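Long-range contact in putative lipase/esterase (Lactobacillus plantarum WCFS1, PDB 3BXP), which probably hydrolyses carboxylic esters, as a putative carboxylesterase of the alpha/beta-hydrolase fold: residues B[187-201]-B[216-230]. Sequence-based numbering, arbitrary orientation.
With PGR (R-1,2-propanediol), chain D.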
ATOM      1  N   VAL B 187      -6.251  -0.158  17.915  1.00 25.65           N
ATOM      2  CA  VAL B 187      -7.202  -0.241  16.803  1.00 22.74           C
ATOM      3  C   VAL B 187      -8.371  -1.162  17.217  1.00 24.62           C
ATOM      4  O   VAL B 187      -8.159  -2.204  17.846  1.00 21.31           O
ATOM      5  CB  VAL B 187      -6.550  -0.760  15.497  1.00 22.68           C
ATOM      6  CG1 VAL B 187      -7.609  -1.039  14.408  1.00 19.51           C
ATOM      7  CG2 VAL B 187      -5.442   0.244  15.011  1.00 22.74           C
ATOM      8  N   THR B 188      -9.580  -0.733  16.874  1.00 22.00           N
ATOM      9  CA  THR B 188     -10.802  -1.539  17.057  1.00 23.56           C
ATOM     10  C   THR B 188     -11.722  -1.226  15.853  1.00 24.13           C
ATOM     11  O   THR B 188     -11.410  -0.386  15.031  1.00 23.88           O
ATOM     12  CB  THR B 188     -11.569  -1.192  18.361  1.00 22.37           C
ATOM     13  OG1 THR B 188     -12.208   0.091  18.225  1.00 23.51           O
ATOM     14  CG2 THR B 188     -10.636  -1.215  19.605  1.00 23.45           C
ATOM     15  N   PRO B 189     -12.810  -1.968  15.708  1.00 24.43           N
ATOM     16  CA  PRO B 189     -13.683  -1.664  14.586  1.00 24.72           C
ATOM     17  C   PRO B 189     -14.250  -0.252  14.641  1.00 25.46           C
ATOM     18  O   PRO B 189     -14.817   0.218  13.649  1.00 26.46           O
ATOM     19  CB  PRO B 189     -14.775  -2.735  14.740  1.00 26.47           C
ATOM     20  CG  PRO B 189     -14.010  -3.875  15.303  1.00 25.37           C
ATOM     21  CD  PRO B 189     -13.178  -3.235  16.351  1.00 22.35           C
ATOM     22  N   ALA B 190     -14.099   0.415  15.777  1.00 25.51           N
ATOM     23  CA  ALA B 190     -14.583   1.799  15.964  1.00 25.55           C
ATOM     24  C   ALA B 190     -13.615   2.864  15.417  1.00 26.03           C
ATOM     25  O   ALA B 190     -13.962   4.043  15.323  1.00 25.03           O
ATOM     26  CB  ALA B 190     -14.853   2.074  17.458  1.00 26.54           C
ATOM     27  N   SER B 191     -12.381   2.459  15.127  1.00 22.09           N
ATOM     28  CA  SER B 191     -11.365   3.386  14.621  1.00 19.75           C
ATOM     29  C   SER B 191     -11.902   3.988  13.313  1.00 21.99           C
ATOM     30  O   SER B 191     -12.545   3.279  12.537  1.00 22.54           O
ATOM     31  CB  SER B 191     -10.025   2.688  14.362  1.00 19.91           C
ATOM     32  OG  SER B 191      -9.418   2.286  15.582  1.00 22.37           O
ATOM     33  N   LYS B 192     -11.649   5.270  13.049  1.00 19.66           N
ATOM     34  CA  LYS B 192     -12.153   5.880  11.790  1.00 18.84           C
ATOM     35  C   LYS B 192     -11.244   5.442  10.642  1.00 18.84           C
ATOM     36  O   LYS B 192     -10.092   5.058  10.844  1.00 20.07           O
ATOM     37  CB  LYS B 192     -12.155   7.401  11.844  1.00 19.00           C
ATOM     38  CG  LYS B 192     -12.940   8.019  12.970  1.00 20.90           C
ATOM     39  CD  LYS B 192     -14.395   7.573  12.961  1.00 24.41           C
ATOM     40  CE  LYS B 192     -15.119   8.127  14.218  1.00 29.63           C
ATOM     41  NZ  LYS B 192     -16.590   7.875  14.194  1.00 34.34           N
ATOM     42  N   PRO B 193     -11.756   5.489   9.410  1.00 20.17           N
ATOM     43  CA  PRO B 193     -10.981   5.094   8.245  1.00 19.12           C
ATOM     44  C   PRO B 193      -9.654   5.869   8.096  1.00 18.62           C
ATOM     45  O   PRO B 193      -9.535   7.052   8.434  1.00 18.84           O
ATOM     46  CB  PRO B 193     -11.935   5.421   7.082  1.00 20.36           C
ATOM     47  CG  PRO B 193     -13.250   5.236   7.664  1.00 19.13           C
ATOM     48  CD  PRO B 193     -13.125   5.843   9.042  1.00 18.25           C
ATOM     49  N   ALA B 194      -8.698   5.186   7.485  1.00 17.59           N
ATOM     50  CA  ALA B 194      -7.394   5.762   7.309  1.00 18.84           C
ATOM     51  C   ALA B 194      -6.808   5.547   5.907  1.00 19.90           C
ATOM     52  O   ALA B 194      -6.935   4.507   5.306  1.00 21.27           O
ATOM     53  CB  ALA B 194      -6.423   5.213   8.387  1.00 18.01           C
ATOM     54  N   PHE B 195      -6.167   6.587   5.437  1.00 20.35           N
ATOM     55  CA  PHE B 195      -5.271   6.531   4.291  1.00 17.61           C
ATOM     56  C   PHE B 195      -3.878   6.647   4.825  1.00 17.60           C
ATOM     57  O   PHE B 195      -3.482   7.644   5.441  1.00 17.96           O
ATOM     58  CB  PHE B 195      -5.613   7.693   3.322  1.00 17.66           C
ATOM     59  CG  PHE B 195      -4.744   7.767   2.068  1.00 18.87           C
ATOM     60  CD1 PHE B 195      -3.494   8.361   2.070  1.00 18.33           C
ATOM     61  CD2 PHE B 195      -5.223   7.285   0.865  1.00 20.55           C
ATOM     62  CE1 PHE B 195      -2.739   8.406   0.946  1.00 19.25           C
ATOM     63  CE2 PHE B 195      -4.450   7.336  -0.258  1.00 16.44           C
ATOM     64  CZ  PHE B 195      -3.189   7.903  -0.219  1.00 19.57           C
ATOM     65  N   VAL B 196      -3.088   5.627   4.552  1.00 20.06           N
ATOM     66  CA  VAL B 196      -1.713   5.546   5.028  1.00 17.53           C
ATOM     67  C   VAL B 196      -0.774   5.451   3.812  1.00 18.88           C
ATOM     68  O   VAL B 196      -1.021   4.708   2.857  1.00 19.98           O
ATOM     69  CB  VAL B 196      -1.545   4.301   5.933  1.00 16.08           C
ATOM     70  CG1 VAL B 196      -0.151   4.170   6.533  1.00 19.53           C
ATOM     71  CG2 VAL B 196      -2.594   4.223   7.030  1.00 20.67           C
ATOM     72  N   TRP B 197       0.293   6.209   3.849  1.00 20.15           N
ATOM     73  CA  TRP B 197       1.365   6.115   2.817  1.00 17.72           C
ATOM     74  C   TRP B 197       2.724   6.241   3.442  1.00 17.65           C
ATOM     75  O   TRP B 197       2.907   6.853   4.511  1.00 19.03           O
ATOM     76  CB  TRP B 197       1.182   7.124   1.670  1.00 17.69           C
ATOM     77  CG  TRP B 197       1.489   8.514   2.041  1.00 20.01           C
ATOM     78  CD1 TRP B 197       0.632   9.407   2.634  1.00 21.60           C
ATOM     79  CD2 TRP B 197       2.743   9.204   1.896  1.00 21.38           C
ATOM     80  NE1 TRP B 197       1.257  10.587   2.847  1.00 21.71           N
ATOM     81  CE2 TRP B 197       2.562  10.493   2.414  1.00 20.52           C
ATOM     82  CE3 TRP B 197       4.002   8.851   1.423  1.00 21.60           C
ATOM     83  CZ2 TRP B 197       3.590  11.432   2.426  1.00 18.95           C
ATOM     84  CZ3 TRP B 197       5.011   9.806   1.418  1.00 22.96           C
ATOM     85  CH2 TRP B 197       4.796  11.069   1.920  1.00 20.00           C
ATOM     86  N   GLN B 198       3.692   5.621   2.789  1.00 19.11           N
ATOM     87  CA  GLN B 198       5.082   5.765   3.193  1.00 19.00           C
ATOM     88  C   GLN B 198       5.953   5.402   2.035  1.00 19.14           C
ATOM     89  O   GLN B 198       5.492   4.857   1.061  1.00 20.32           O
ATOM     90  CB  GLN B 198       5.383   4.872   4.397  1.00 20.73           C
ATOM     91  CG  GLN B 198       6.793   5.022   4.985  1.00 22.09           C
ATOM     92  CD  GLN B 198       6.896   4.504   6.415  1.00 21.00           C
ATOM     93  OE1 GLN B 198       6.073   3.701   6.860  1.00 26.02           O
ATOM     94  NE2 GLN B 198       7.943   4.909   7.115  1.00 25.14           N
ATOM     95  N   THR B 199       7.243   5.672   2.135  1.00 22.48           N
ATOM     96  CA  THR B 199       8.155   5.116   1.115  1.00 22.55           C
ATOM     97  C   THR B 199       8.875   3.901   1.609  1.00 24.61           C
ATOM     98  O   THR B 199       9.175   3.778   2.781  1.00 23.68           O
ATOM     99  CB  THR B 199       9.175   6.127   0.596  1.00 23.32           C
ATOM    100  OG1 THR B 199      10.104   6.462   1.641  1.00 26.35           O
ATOM    101  CG2 THR B 199       8.477   7.377   0.088  1.00 23.47           C
ATOM    102  N   ALA B 200       9.121   2.980   0.680  1.00 27.76           N
ATOM    103  CA  ALA B 200       9.654   1.665   1.039  1.00 30.55           C
ATOM    104  C   ALA B 200      11.068   1.801   1.601  1.00 32.56           C
ATOM    105  O   ALA B 200      11.507   0.986   2.428  1.00 32.78           O
ATOM    106  CB  ALA B 200       9.653   0.726  -0.190  1.00 29.24           C
ATOM    107  N   THR B 201      11.733   2.853   1.137  1.00 32.44           N
ATOM    108  CA  THR B 201      13.166   3.088   1.340  1.00 35.21           C
ATOM    109  C   THR B 201      13.449   4.070   2.490  1.00 33.02           C
ATOM    110  O   THR B 201      14.591   4.471   2.696  1.00 33.50           O
ATOM    111  CB  THR B 201      13.835   3.700   0.063  1.00 34.98           C
ATOM    112  OG1 THR B 201      13.235   4.975  -0.249  1.00 39.64           O
ATOM    113  CG2 THR B 201      13.730   2.777  -1.138  1.00 34.82           C
ATOM    114  N   ALA B 216      -3.391  -3.968  11.598  1.00 18.68           N
ATOM    115  CA  ALA B 216      -4.390  -3.966  12.694  1.00 20.26           C
ATOM    116  C   ALA B 216      -5.717  -3.444  12.180  1.00 17.58           C
ATOM    117  O   ALA B 216      -6.777  -3.924  12.562  1.00 19.19           O
ATOM    118  CB  ALA B 216      -3.891  -3.068  13.878  1.00 18.72           C
HETATM  119  N   MSE B 217      -5.646  -2.425  11.328  1.00 19.26           N
HETATM  120  CA  MSE B 217      -6.852  -1.886  10.756  1.00 17.24           C
HETATM  121  C   MSE B 217      -7.566  -2.905   9.907  1.00 21.31           C
HETATM  122  O   MSE B 217      -8.813  -3.024   9.989  1.00 20.98           O
HETATM  123  CB  MSE B 217      -6.545  -0.658   9.886  1.00 19.12           C
HETATM  124  CG  MSE B 217      -6.135   0.521  10.671  1.00 21.05           C
HETATM  125 SE   MSE B 217      -7.527   1.441  11.654  0.75 19.00          SE
HETATM  126  CE  MSE B 217      -8.003   2.689  10.295  1.00 20.86           C
ATOM    127  N   LEU B 218      -6.792  -3.612   9.079  1.00 21.76           N
ATOM    128  CA  LEU B 218      -7.350  -4.610   8.187  1.00 20.66           C
ATOM    129  C   LEU B 218      -7.874  -5.765   9.029  1.00 22.75           C
ATOM    130  O   LEU B 218      -8.882  -6.393   8.681  1.00 22.65           O
ATOM    131  CB  LEU B 218      -6.306  -5.133   7.173  1.00 21.33           C
ATOM    132  CG  LEU B 218      -5.812  -4.225   6.049  1.00 24.38           C
ATOM    133  CD1 LEU B 218      -4.524  -4.801   5.398  1.00 25.55           C
ATOM    134  CD2 LEU B 218      -6.900  -4.023   5.027  1.00 27.26           C
ATOM    135  N   GLN B 219      -7.200  -6.074  10.122  1.00 22.32           N
ATOM    136  CA  GLN B 219      -7.661  -7.163  10.996  1.00 23.52           C
ATOM    137  C   GLN B 219      -9.084  -6.876  11.560  1.00 23.95           C
ATOM    138  O   GLN B 219      -9.931  -7.770  11.685  1.00 28.10           O
ATOM    139  CB  GLN B 219      -6.635  -7.393  12.116  1.00 23.58           C
ATOM    140  CG  GLN B 219      -6.946  -8.536  13.107  1.00 30.62           C
ATOM    141  CD  GLN B 219      -7.025  -9.927  12.457  1.00 40.99           C
ATOM    142  OE1 GLN B 219      -6.196 -10.306  11.612  1.00 36.78           O
ATOM    143  NE2 GLN B 219      -8.015 -10.710  12.881  1.00 40.54           N
ATOM    144  N   HIS B 220      -9.353  -5.620  11.828  1.00 23.60           N
ATOM    145  CA  HIS B 220     -10.618  -5.173  12.416  1.00 21.11           C
ATOM    146  C   HIS B 220     -11.562  -4.647  11.349  1.00 23.57           C
ATOM    147  O   HIS B 220     -12.613  -4.068  11.657  1.00 25.72           O
ATOM    148  CB  HIS B 220     -10.335  -4.118  13.478  1.00 25.09           C
ATOM    149  CG  HIS B 220      -9.715  -4.686  14.718  1.00 22.71           C
ATOM    150  ND1 HIS B 220      -8.377  -4.563  15.018  1.00 28.12           N
ATOM    151  CD2 HIS B 220     -10.262  -5.407  15.726  1.00 25.87           C
ATOM    152  CE1 HIS B 220      -8.123  -5.200  16.146  1.00 26.09           C
ATOM    153  NE2 HIS B 220      -9.245  -5.716  16.596  1.00 26.52           N
ATOM    154  N   GLN B 221     -11.171  -4.898  10.112  1.00 25.95           N
ATOM    155  CA  GLN B 221     -11.936  -4.545   8.905  1.00 26.36           C
ATOM    156  C   GLN B 221     -12.368  -3.099   8.847  1.00 25.45           C
ATOM    157  O   GLN B 221     -13.470  -2.771   8.384  1.00 29.17           O
ATOM    158  CB  GLN B 221     -13.131  -5.473   8.749  1.00 30.49           C
ATOM    159  CG  GLN B 221     -12.708  -6.883   8.448  1.00 27.75           C
ATOM    160  CD  GLN B 221     -13.860  -7.772   8.064  1.00 49.11           C
ATOM    161  OE1 GLN B 221     -14.950  -7.684   8.636  1.00 54.54           O
ATOM    162  NE2 GLN B 221     -13.628  -8.645   7.089  1.00 58.59           N
ATOM    163  N   VAL B 222     -11.481  -2.216   9.275  1.00 22.30           N
ATOM    164  CA  VAL B 222     -11.721  -0.789   9.160  1.00 19.63           C
ATOM    165  C   VAL B 222     -11.330  -0.371   7.770  1.00 18.61           C
ATOM    166  O   VAL B 222     -10.295  -0.811   7.275  1.00 21.79           O
ATOM    167  CB  VAL B 222     -10.953   0.015  10.217  1.00 25.88           C
ATOM    168  CG1 VAL B 222     -11.100   1.514   9.963  1.00 20.91           C
ATOM    169  CG2 VAL B 222     -11.404  -0.380  11.597  1.00 22.05           C
ATOM    170  N   ALA B 223     -12.132   0.499   7.154  1.00 17.13           N
ATOM    171  CA  ALA B 223     -11.799   1.021   5.834  1.00 18.54           C
ATOM    172  C   ALA B 223     -10.403   1.653   5.824  1.00 21.63           C
ATOM    173  O   ALA B 223     -10.102   2.601   6.566  1.00 18.33           O
ATOM    174  CB  ALA B 223     -12.786   2.030   5.357  1.00 21.83           C
ATOM    175  N   THR B 224      -9.558   1.160   4.936  1.00 20.54           N
ATOM    176  CA  THR B 224      -8.148   1.535   4.961  1.00 19.03           C
ATOM    177  C   THR B 224      -7.581   1.466   3.537  1.00 20.14           C
ATOM    178  O   THR B 224      -7.865   0.519   2.787  1.00 23.05           O
ATOM    179  CB  THR B 224      -7.307   0.586   5.859  1.00 22.37           C
ATOM    180  OG1 THR B 224      -7.844   0.544   7.175  1.00 26.09           O
ATOM    181  CG2 THR B 224      -5.827   1.021   5.956  1.00 22.41           C
ATOM    182  N   ALA B 225      -6.805   2.487   3.151  1.00 19.32           N
ATOM    183  CA  ALA B 225      -5.915   2.399   1.979  1.00 17.06           C
ATOM    184  C   ALA B 225      -4.474   2.522   2.464  1.00 20.18           C
ATOM    185  O   ALA B 225      -4.191   3.222   3.444  1.00 21.40           O
ATOM    186  CB  ALA B 225      -6.209   3.504   0.931  1.00 20.70           C
ATOM    187  N   TYR B 226      -3.566   1.889   1.737  1.00 18.97           N
ATOM    188  CA  TYR B 226      -2.159   1.908   2.074  1.00 17.38           C
ATOM    189  C   TYR B 226      -1.310   1.877   0.816  1.00 15.64           C
ATOM    190  O   TYR B 226      -1.501   1.002  -0.071  1.00 17.95           O
ATOM    191  CB  TYR B 226      -1.816   0.678   2.922  1.00 13.71           C
ATOM    192  CG  TYR B 226      -0.361   0.510   3.333  1.00 17.45           C
ATOM    193  CD1 TYR B 226       0.357   1.561   3.817  1.00 17.99           C
ATOM    194  CD2 TYR B 226       0.257  -0.742   3.322  1.00 22.42           C
ATOM    195  CE1 TYR B 226       1.676   1.412   4.246  1.00 23.18           C
ATOM    196  CE2 TYR B 226       1.562  -0.900   3.779  1.00 24.39           C
ATOM    197  CZ  TYR B 226       2.253   0.173   4.241  1.00 25.53           C
ATOM    198  OH  TYR B 226       3.544   0.018   4.690  1.00 28.60           O
ATOM    199  N   HIS B 227      -0.450   2.883   0.734  1.00 17.07           N
ATOM    200  CA  HIS B 227       0.463   3.036  -0.400  1.00 17.55           C
ATOM    201  C   HIS B 227       1.856   3.133   0.052  1.00 18.17           C
ATOM    202  O   HIS B 227       2.268   4.157   0.593  1.00 19.56           O
ATOM    203  CB  HIS B 227       0.068   4.259  -1.239  1.00 16.71           C
ATOM    204  CG  HIS B 227      -1.298   4.153  -1.818  1.00 17.61           C
ATOM    205  ND1 HIS B 227      -1.563   3.491  -2.997  1.00 18.37           N
ATOM    206  CD2 HIS B 227      -2.492   4.578  -1.352  1.00 16.57           C
ATOM    207  CE1 HIS B 227      -2.865   3.542  -3.243  1.00 19.14           C
ATOM    208  NE2 HIS B 227      -3.453   4.186  -2.256  1.00 19.64           N
ATOM    209  N   LEU B 228       2.589   2.043  -0.170  1.00 19.62           N
ATOM    210  CA  LEU B 228       4.017   2.012   0.069  1.00 19.37           C
ATOM    211  C   LEU B 228       4.785   2.158  -1.259  1.00 19.34           C
ATOM    212  O   LEU B 228       4.853   1.247  -2.081  1.00 20.67           O
ATOM    213  CB  LEU B 228       4.369   0.699   0.772  1.00 20.23           C
ATOM    214  CG  LEU B 228       5.807   0.548   1.264  1.00 25.75           C
ATOM    215  CD1 LEU B 228       6.026   1.458   2.479  1.00 25.56           C
ATOM    216  CD2 LEU B 228       5.979  -0.911   1.630  1.00 29.65           C
ATOM    217  N   PHE B 229       5.280   3.363  -1.498  1.00 19.09           N
ATOM    218  CA  PHE B 229       5.854   3.700  -2.789  1.00 19.41           C
ATOM    219  C   PHE B 229       7.224   3.071  -2.907  1.00 23.26           C
ATOM    220  O   PHE B 229       7.977   2.999  -1.933  1.00 23.58           O
ATOM    221  CB  PHE B 229       5.974   5.230  -2.979  1.00 19.64           C
ATOM    222  CG  PHE B 229       4.664   5.926  -3.032  1.00 23.15           C
ATOM    223  CD1 PHE B 229       3.964   6.008  -4.226  1.00 18.41           C
ATOM    224  CD2 PHE B 229       4.095   6.480  -1.895  1.00 21.35           C
ATOM    225  CE1 PHE B 229       2.769   6.615  -4.264  1.00 21.32           C
ATOM    226  CE2 PHE B 229       2.851   7.118  -1.976  1.00 22.88           C
ATOM    227  CZ  PHE B 229       2.206   7.149  -3.149  1.00 26.89           C
ATOM    228  N   GLY B 230       7.519   2.609  -4.110  1.00 22.12           N
ATOM    229  CA  GLY B 230       8.772   1.921  -4.382  1.00 25.55           C
ATOM    230  C   GLY B 230       9.980   2.812  -4.203  1.00 29.28           C
ATOM    231  O   GLY B 230      10.978   2.419  -3.577  1.00 30.95           O
TER
HETATM  232  C1  PGR D 278       6.618   3.681  -7.918  1.00 32.57           C
HETATM  233  C2  PGR D 278       5.252   3.680  -7.215  1.00 38.53           C
HETATM  234  C3  PGR D 278       4.149   3.278  -8.163  1.00 32.88           C
HETATM  235  O1  PGR D 278       7.641   3.446  -6.946  1.00 34.15           O
HETATM  236  O2  PGR D 278       5.212   2.844  -6.043  1.00 27.40           O
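Ala194 N donates to Ala223 O, the first of seven backbone hydrogen bonds that join the parallel strands 194-199 and 224-229, their axes 8° apart, and the last runs from Ala200 N to Phe229 O (2.9 Å). On one face Phe195 lays CE2 3.6 Å from His227 CD2, the two rings oblique with planes at 34°, and Trp197 sends CE3 to the edge of the Phe229 ring. On the other, Val196 CG1 lies 3.8 Å from Tyr226 CD1.

Packing is also close where the loop 187-193 leading into strand 194-199 meets the end of helix 208-219. Selenomethionine Met217, bent at chi2 and chi3, tucks its CE 3.5 Å from Ala194 CB while SE rests against Val187 CG1. Val222 presses CG1 against Ser191 O and CG2 against Thr188 O.

The looser, more solvent-accessible side is at Pro189 and His220. With CG anti to its carbonyl carbon (chi1 -72°), the imidazole turns back toward the last turn of its own helix, where ND1 donates to Ala216 O at 3.0 Å; His220 N reaches the same oxygen from the opposite face of the carbonyl plane. One ring face carries Val187 O and Thr188 CA, the latter a CH-pi contact 4.2 Å from the ring centroid. An alanine in place of His220 would probably leave Val187 O, Thr188 CA and the Pro189 ring without the imidazole they pack on, and cost Ala216 O its side-chain donor. Beyond it, Gln221 completes the Schellman motif that ends the helix.

The whole is a beta-alpha-beta crossover at the edge of this chain's own sheet. Strand 150-154 flanks 194-199, helix 258-269 packs on the face of Phe195 and His227, helix 208-219 on that of Val196 and Tyr226, and strand 224-229 pairs antiparallel with the second subunit, continuing the sheet across the dimer.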